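Local coordinates for ABC-type transport system, sugar-family extracellular solute-binding protein (Peptoclostridium difficile 630, PDB 6HNI) that probably captures tyrosine outside the cell for an ABC-type transporter, and is a lipoprotein with adhesive properties, at residues A[158-163]-A[187-192]; A[223-228]-A[246-251]. The protein carries 1 engineered substitution. All blocks are in the same frame, centred on the assembly; numbering follows the deposited sequence.

Interaction 1 of 2, residues A[158-163]-A[187-192]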
ATOM      1  N   ILE A 158      17.814  -3.805 -11.754  1.00 12.45           N
ATOM      2  CA  ILE A 158      16.428  -3.681 -11.264  1.00 12.11           C
ATOM      3  C   ILE A 158      15.959  -2.250 -11.578  1.00 12.74           C
ATOM      4  O   ILE A 158      16.588  -1.295 -11.138  1.00 15.57           O
ATOM      5  CB  ILE A 158      16.347  -3.904  -9.730  1.00 12.03           C
ATOM      6  CG1 ILE A 158      16.908  -5.289  -9.378  1.00 15.31           C
ATOM      7  CG2 ILE A 158      14.911  -3.747  -9.241  1.00 12.44           C
ATOM      8  CD1 ILE A 158      17.179  -5.474  -7.911  1.00 16.60           C
ATOM      9  N   GLY A 159      14.841  -2.118 -12.285  1.00 11.97           N
ATOM     10  CA  GLY A 159      14.209  -0.826 -12.445  1.00 11.55           C
ATOM     11  C   GLY A 159      13.179  -0.552 -11.339  1.00 11.53           C
ATOM     12  O   GLY A 159      12.559  -1.497 -10.828  1.00 12.97           O
ATOM     13  N   VAL A 160      12.988   0.713 -11.078  1.00 12.45           N
ATOM     14  CA  VAL A 160      11.897   1.141 -10.152  1.00 11.98           C
ATOM     15  C   VAL A 160      11.338   2.466 -10.653  1.00 12.23           C
ATOM     16  O   VAL A 160      12.061   3.465 -10.773  1.00 14.51           O
ATOM     17  CB  VAL A 160      12.409   1.213  -8.707  1.00 12.01           C
ATOM     18  CG1 VAL A 160      13.491   2.218  -8.456  1.00 13.16           C
ATOM     19  CG2 VAL A 160      11.229   1.515  -7.797  1.00 13.34           C
ATOM     20  N   MET A 161      10.042   2.476 -10.943  1.00 12.40           N
ATOM     21  CA  MET A 161       9.288   3.694 -11.218  1.00 11.64           C
ATOM     22  C   MET A 161       8.433   4.013  -9.993  1.00 11.96           C
ATOM     23  O   MET A 161       7.795   3.107  -9.425  1.00 13.94           O
ATOM     24  CB  MET A 161       8.442   3.536 -12.501  1.00 14.70           C
ATOM     25  CG  MET A 161       7.695   4.776 -12.886  1.00 15.76           C
ATOM     26  SD  MET A 161       7.054   4.752 -14.573  1.00 18.63           S
ATOM     27  CE  MET A 161       5.849   3.459 -14.412  1.00 21.58           C
ATOM     28  N   TYR A 162       8.415   5.282  -9.617  1.00 12.52           N
ATOM     29  CA  TYR A 162       7.685   5.674  -8.383  1.00 13.02           C
ATOM     30  C   TYR A 162       7.364   7.150  -8.443  1.00 13.13           C
ATOM     31  O   TYR A 162       7.965   7.927  -9.222  1.00 13.72           O
ATOM     32  CB  TYR A 162       8.548   5.368  -7.204  1.00 13.57           C
ATOM     33  CG  TYR A 162       9.788   6.176  -7.066  1.00 14.10           C
ATOM     34  CD1 TYR A 162      10.908   5.924  -7.883  1.00 15.72           C
ATOM     35  CD2 TYR A 162       9.852   7.239  -6.190  1.00 16.72           C
ATOM     36  CE1 TYR A 162      12.050   6.682  -7.760  1.00 17.82           C
ATOM     37  CE2 TYR A 162      10.999   8.000  -6.066  1.00 18.26           C
ATOM     38  CZ  TYR A 162      12.108   7.709  -6.852  1.00 18.27           C
ATOM     39  OH  TYR A 162      13.235   8.466  -6.692  1.00 25.57           O
ATOM     40  N   ASN A 163       6.458   7.582  -7.596  1.00 13.40           N
ATOM     41  CA  ASN A 163       6.027   8.968  -7.414  1.00 13.63           C
ATOM     42  C   ASN A 163       6.983   9.674  -6.474  1.00 14.30           C
ATOM     43  O   ASN A 163       7.015   9.363  -5.285  1.00 14.93           O
ATOM     44  CB  ASN A 163       4.594   8.967  -6.827  1.00 13.15           C
ATOM     45  CG  ASN A 163       3.960  10.343  -6.764  1.00 13.79           C
ATOM     46  OD1 ASN A 163       4.620  11.364  -7.019  1.00 16.05           O
ATOM     47  ND2 ASN A 163       2.680  10.377  -6.368  1.00 16.54           N
ATOM     48  N   VAL A 187      20.509  -0.421  -9.762  1.00 15.28           N
ATOM     49  CA  VAL A 187      19.130   0.061  -9.750  1.00 14.51           C
ATOM     50  C   VAL A 187      19.029   1.214 -10.742  1.00 14.40           C
ATOM     51  O   VAL A 187      19.874   2.114 -10.732  1.00 17.35           O
ATOM     52  CB  VAL A 187      18.719   0.583  -8.360  1.00 15.48           C
ATOM     53  CG1 VAL A 187      17.315   1.201  -8.352  1.00 16.18           C
ATOM     54  CG2 VAL A 187      18.830  -0.546  -7.376  1.00 17.72           C
ATOM     55  N   VAL A 188      18.020   1.181 -11.586  1.00 14.13           N
ATOM     56  CA  VAL A 188      17.683   2.298 -12.475  1.00 13.66           C
ATOM     57  C   VAL A 188      16.337   2.880 -12.024  1.00 13.39           C
ATOM     58  O   VAL A 188      15.320   2.170 -12.028  1.00 14.32           O
ATOM     59  CB  VAL A 188      17.580   1.818 -13.930  1.00 15.05           C
ATOM     60  CG1 VAL A 188      17.244   2.984 -14.828  1.00 16.40           C
ATOM     61  CG2 VAL A 188      18.876   1.166 -14.371  1.00 16.77           C
ATOM     62  N   GLU A 189      16.360   4.139 -11.602  1.00 15.34           N
ATOM     63  CA  GLU A 189      15.185   4.838 -11.101  1.00 15.70           C
ATOM     64  C   GLU A 189      14.489   5.655 -12.150  1.00 16.05           C
ATOM     65  O   GLU A 189      15.187   6.301 -12.993  1.00 18.51           O
ATOM     66  CB  GLU A 189      15.548   5.826 -10.001  1.00 20.21           C
ATOM     67  CG  GLU A 189      16.139   5.240  -8.777  1.00 23.94           C
ATOM     68  CD  GLU A 189      16.569   6.339  -7.822  1.00 25.69           C
ATOM     69  OE1 GLU A 189      15.734   7.179  -7.409  1.00 31.72           O
ATOM     70  OE2 GLU A 189      17.757   6.377  -7.498  1.00 38.77           O
ATOM     71  N   LYS A 190      13.163   5.654 -12.109  1.00 14.94           N
ATOM     72  CA  LYS A 190      12.382   6.573 -12.917  1.00 15.14           C
ATOM     73  C   LYS A 190      11.346   7.245 -12.018  1.00 14.18           C
ATOM     74  O   LYS A 190      10.267   6.710 -11.741  1.00 15.98           O
ATOM     75  CB  LYS A 190      11.750   5.859 -14.105  1.00 17.61           C
ATOM     76  CG  LYS A 190      10.980   6.741 -15.066  1.00 21.57           C
ATOM     77  CD  LYS A 190      11.898   7.762 -15.724  1.00 24.51           C
ATOM     78  CE  LYS A 190      11.195   8.564 -16.829  1.00 31.05           C
ATOM     79  NZ  LYS A 190      11.923   9.802 -17.223  1.00 33.56           N
ATOM     80  N   GLY A 191      11.710   8.411 -11.514  1.00 15.46           N
ATOM     81  CA  GLY A 191      10.825   9.223 -10.730  1.00 14.75           C
ATOM     82  C   GLY A 191       9.846   9.982 -11.589  1.00 14.64           C
ATOM     83  O   GLY A 191      10.267  10.687 -12.529  1.00 20.14           O
ATOM     84  N   ILE A 192       8.555   9.847 -11.271  1.00 14.29           N
ATOM     85  CA  ILE A 192       7.480  10.596 -11.929  1.00 14.63           C
ATOM     86  C   ILE A 192       6.589  11.290 -10.889  1.00 13.55           C
ATOM     87  O   ILE A 192       6.750  11.064  -9.679  1.00 15.78           O
ATOM     88  CB  ILE A 192       6.647   9.659 -12.825  1.00 14.38           C
ATOM     89  CG1 ILE A 192       5.916   8.592 -11.966  1.00 16.01           C
ATOM     90  CG2 ILE A 192       7.523   9.044 -13.937  1.00 16.09           C
ATOM     91  CD1 ILE A 192       4.892   7.813 -12.733  1.00 17.86           C
TER
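The ring of Y162 lies across the neighbouring strand, with G191 CA over one face, 4.1 Å above the ring plane and offset toward the rim. Its CG sits in the crowded position between backbone N and carbonyl carbon (chi1 67°), which swings the ring over the backbone of G191. At the ring edge the hydroxyl donates to E189, Y162 OH to OE1 2.9 Å, meeting that oxygen nearly along its C-O axis. Ring and carboxylate planes differ by 32°. E189 OE2 has a second partner, a salt bridge to K177, so the carboxylate is gripped from two sides and probably stays ionised. On the same sheet face V160 CG1 touches both V187 CG1 and E189 CG, 4.0 Å from either. On the other face M161 CG and I192 CD1 cross obliquely at 4.1 Å. Between these two layers of side chains the strands run parallel, and five N-H...O=C bonds alternate between them. The straightest is I192 N to Y162 O (2.9 Å, 176°); Y162 N to K190 O is the longest at 3.2 Å, its donor standing above the carbonyl plane. These are the two strands of a beta-alpha-beta unit, and its helix 167-183 covers the face carrying V160, Y162, V187 and E189. Helix 198-205 packs on V188, K190 and I192 on the opposite face. Strand 186-192 is outermost in this four-stranded sheet, whereas 157-163 is flanked on its other side by strand 211-214.

Interaction 2 of 2, residues A[223-228]-A[246-251]. With EDO (1,2-ethanediol), chain F.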
ATOM      1  N   SER A 223      -1.932   2.574 -11.886  1.00 13.28           N
ATOM      2  CA  SER A 223      -1.660   2.450 -13.322  1.00 12.12           C
ATOM      3  C   SER A 223      -1.062   1.132 -13.696  1.00 11.90           C
ATOM      4  O   SER A 223      -0.465   0.993 -14.811  1.00 15.05           O
ATOM      5  CB  SER A 223      -0.753   3.591 -13.747  1.00 18.01           C
ATOM      6  OG  SER A 223      -1.513   4.765 -13.906  1.00 23.46           O
ATOM      7  N   MET A 224      -1.248   0.114 -12.890  1.00 14.46           N
ATOM      8  CA  MET A 224      -0.609  -1.186 -13.125  0.50 13.73           C
ATOM      9  C   MET A 224      -0.973  -1.856 -14.443  1.00 14.21           C
ATOM     10  O   MET A 224      -0.121  -2.434 -15.086  1.00 16.89           O
ATOM     11  CB  MET A 224      -0.836  -2.163 -11.957  0.50 15.27           C
ATOM     12  CG  MET A 224       0.294  -2.102 -10.954  0.50 18.07           C
ATOM     13  SD  MET A 224       1.982  -2.424 -11.592  0.50 17.73           S
ATOM     14  CE  MET A 224       1.699  -3.773 -12.748  0.50 19.58           C
ATOM     15  N   PRO A 225      -2.251  -1.773 -14.860  1.00 13.77           N
ATOM     16  CA  PRO A 225      -2.557  -2.423 -16.148  1.00 15.42           C
ATOM     17  C   PRO A 225      -1.727  -1.885 -17.331  1.00 15.16           C
ATOM     18  O   PRO A 225      -1.383  -2.679 -18.219  1.00 16.12           O
ATOM     19  CB  PRO A 225      -4.048  -2.174 -16.309  1.00 15.67           C
ATOM     20  CG  PRO A 225      -4.539  -2.091 -14.866  1.00 17.07           C
ATOM     21  CD  PRO A 225      -3.465  -1.330 -14.155  1.00 15.55           C
ATOM     22  N   ILE A 226      -1.435  -0.593 -17.339  1.00 14.17           N
ATOM     23  CA  ILE A 226      -0.542   0.010 -18.340  1.00 13.06           C
ATOM     24  C   ILE A 226       0.889  -0.501 -18.191  1.00 13.34           C
ATOM     25  O   ILE A 226       1.535  -0.908 -19.185  1.00 14.79           O
ATOM     26  CB  ILE A 226      -0.566   1.556 -18.260  1.00 15.04           C
ATOM     27  CG1 ILE A 226      -1.963   2.076 -18.643  1.00 17.70           C
ATOM     28  CG2 ILE A 226       0.475   2.179 -19.225  1.00 15.55           C
ATOM     29  CD1 ILE A 226      -2.199   3.546 -18.399  1.00 19.38           C
ATOM     30  N   VAL A 227       1.415  -0.472 -16.971  1.00 13.39           N
ATOM     31  CA  VAL A 227       2.756  -0.946 -16.703  1.00 14.07           C
ATOM     32  C   VAL A 227       2.914  -2.391 -17.128  1.00 13.86           C
ATOM     33  O   VAL A 227       3.877  -2.734 -17.853  1.00 15.33           O
ATOM     34  CB  VAL A 227       3.147  -0.749 -15.232  1.00 15.27           C
ATOM     35  CG1 VAL A 227       4.469  -1.431 -14.908  1.00 17.05           C
ATOM     36  CG2 VAL A 227       3.192   0.707 -14.879  1.00 14.77           C
ATOM     37  N   SER A 228       1.954  -3.217 -16.761  1.00 15.01           N
ATOM     38  CA  SER A 228       1.938  -4.631 -17.098  1.00 14.95           C
ATOM     39  C   SER A 228       1.967  -4.876 -18.621  1.00 14.68           C
ATOM     40  O   SER A 228       2.742  -5.697 -19.119  1.00 16.68           O
ATOM     41  CB  SER A 228       0.693  -5.324 -16.495  1.00 16.89           C
ATOM     42  OG  SER A 228       0.543  -6.646 -17.009  1.00 18.58           O
ATOM     43  N   VAL A 246      -0.274  -7.587  -8.719  1.00 12.35           N
ATOM     44  CA  VAL A 246      -0.262  -8.900  -9.351  1.00 12.87           C
ATOM     45  C   VAL A 246      -1.614  -9.211  -9.975  1.00 12.69           C
ATOM     46  O   VAL A 246      -1.684  -9.642 -11.136  1.00 15.01           O
ATOM     47  CB  VAL A 246       0.246  -9.998  -8.396  1.00 13.63           C
ATOM     48  CG1 VAL A 246       0.201 -11.389  -9.009  1.00 14.47           C
ATOM     49  CG2 VAL A 246       1.624  -9.656  -7.865  1.00 13.56           C
ATOM     50  N   GLU A 247      -2.695  -8.940  -9.229  1.00 15.36           N
ATOM     51  CA  GLU A 247      -4.040  -9.087  -9.777  1.00 15.86           C
ATOM     52  C   GLU A 247      -4.247  -8.204 -11.011  1.00 16.93           C
ATOM     53  O   GLU A 247      -4.985  -8.586 -11.932  1.00 20.67           O
ATOM     54  CB  GLU A 247      -5.136  -8.748  -8.742  1.00 18.49           C
ATOM     55  CG  GLU A 247      -5.145  -9.625  -7.496  1.00 22.70           C
ATOM     56  CD  GLU A 247      -6.175  -9.184  -6.458  1.00 32.82           C
ATOM     57  OE1 GLU A 247      -6.712  -8.040  -6.517  1.00 39.77           O
ATOM     58  OE2 GLU A 247      -6.448 -10.002  -5.562  1.00 40.58           O
ATOM     59  N   LYS A 248      -3.542  -7.054 -11.051  1.00 15.60           N
ATOM     60  CA  LYS A 248      -3.639  -6.089 -12.152  1.00 15.54           C
ATOM     61  C   LYS A 248      -2.552  -6.284 -13.233  1.00 16.16           C
ATOM     62  O   LYS A 248      -2.442  -5.443 -14.134  1.00 22.23           O
ATOM     63  CB  LYS A 248      -3.585  -4.636 -11.624  1.00 16.73           C
ATOM     64  CG  LYS A 248      -4.710  -4.226 -10.648  1.00 19.64           C
ATOM     65  CD  LYS A 248      -6.085  -4.165 -11.333  1.00 23.77           C
ATOM     66  CE  LYS A 248      -7.243  -3.828 -10.406  1.00 26.47           C
ATOM     67  NZ  LYS A 248      -8.480  -4.092 -11.189  1.00 38.32           N
ATOM     68  N   GLY A 249      -1.789  -7.384 -13.190  1.00 15.23           N
ATOM     69  CA  GLY A 249      -0.887  -7.756 -14.231  1.00 14.43           C
ATOM     70  C   GLY A 249       0.606  -7.744 -13.953  1.00 15.18           C
ATOM     71  O   GLY A 249       1.370  -8.000 -14.858  1.00 17.14           O
ATOM     72  N   ALA A 250       1.057  -7.478 -12.742  1.00 13.21           N
ATOM     73  CA  ALA A 250       2.429  -7.814 -12.360  1.00 12.74           C
ATOM     74  C   ALA A 250       2.588  -9.349 -12.336  1.00 12.94           C
ATOM     75  O   ALA A 250       1.621 -10.091 -12.211  1.00 15.80           O
ATOM     76  CB  ALA A 250       2.788  -7.215 -10.995  1.00 14.00           C
ATOM     77  N   LEU A 251       3.833  -9.826 -12.349  1.00 12.71           N
ATOM     78  CA  LEU A 251       4.063 -11.255 -12.331  1.00 13.62           C
ATOM     79  C   LEU A 251       3.872 -11.897 -10.960  1.00 13.98           C
ATOM     80  O   LEU A 251       3.209 -12.937 -10.858  1.00 14.00           O
ATOM     81  CB  LEU A 251       5.464 -11.610 -12.826  1.00 13.99           C
ATOM     82  CG  LEU A 251       5.900 -13.057 -12.764  1.00 14.80           C
ATOM     83  CD1 LEU A 251       4.989 -13.912 -13.610  1.00 16.15           C
ATOM     84  CD2 LEU A 251       7.360 -13.211 -13.197  1.00 14.81           C
TER
HETATM   85  C1  EDO F 405      -4.848   1.895 -15.955  1.00 23.37           C
HETATM   86  O1  EDO F 405      -3.591   1.315 -15.908  1.00 28.39           O
HETATM   87  C2  EDO F 405      -5.839   1.152 -16.823  1.00 43.70           C
HETATM   88  O2  EDO F 405      -5.730   1.586 -18.178  1.00 43.96           O
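One face of the G249-A250 peptide receives both main contacts from segment 223-228. S228 OG donates to G249 O at 2.7 Å from above the carbonyl plane, 42° out of it, while M224 CE stands over the nitrogen end of the same face, 3.8 Å from A250 N. The serine hydroxyl reaches the oxygen because OG is anti to its own backbone N (chi1 170°). M224, in one of its two conformers, bends at chi2 and chi3, so its methyl also meets A250 CB at 4.0 Å, while its CB abuts K248 CB at 3.7 Å. This side chain is about 7 Å from the bound tyrosine. The close approach of S228 fits glycine: any CB on G249 would clash with OG, and the positive phi (114°) calls for glycine too. At the start of the first helix, I226 N donates to O1 of an ethanediol, probably from the crystallisation liquor, at 3.2 Å. Helix 243-247 ends in a Schellman motif with G249 as C-prime residue: G249 N returns to V246 O, and A250 N to the carbonyl just before V246. This Schellman end packs on the N-terminal part of helix 224-233, in one lobe of a periplasmic-binding-protein fold, beside its tyrosine site.

In the fold
Both contacts lie in one lobe of a two-lobed binding protein with tyrosine held in the cleft. From the N terminus, interaction 1 comes first: it closes the excursion through helix 167-183, bringing strand 186-192 back beside 157-163. The chain then passes through helix 198-205 and strand 211-214 before interaction 2 opens; this closes a shorter loop containing the rest of helix 224-233 and strand 238-240. The two are in series, neither enclosing nor crossing the other. They meet directly where M161 CE packs on V227 CG2 at 3.9 Å. V198, on helix 198-205, touches I192 as well as S223, I226 and V227, tying the sheet edge to helix 224-233.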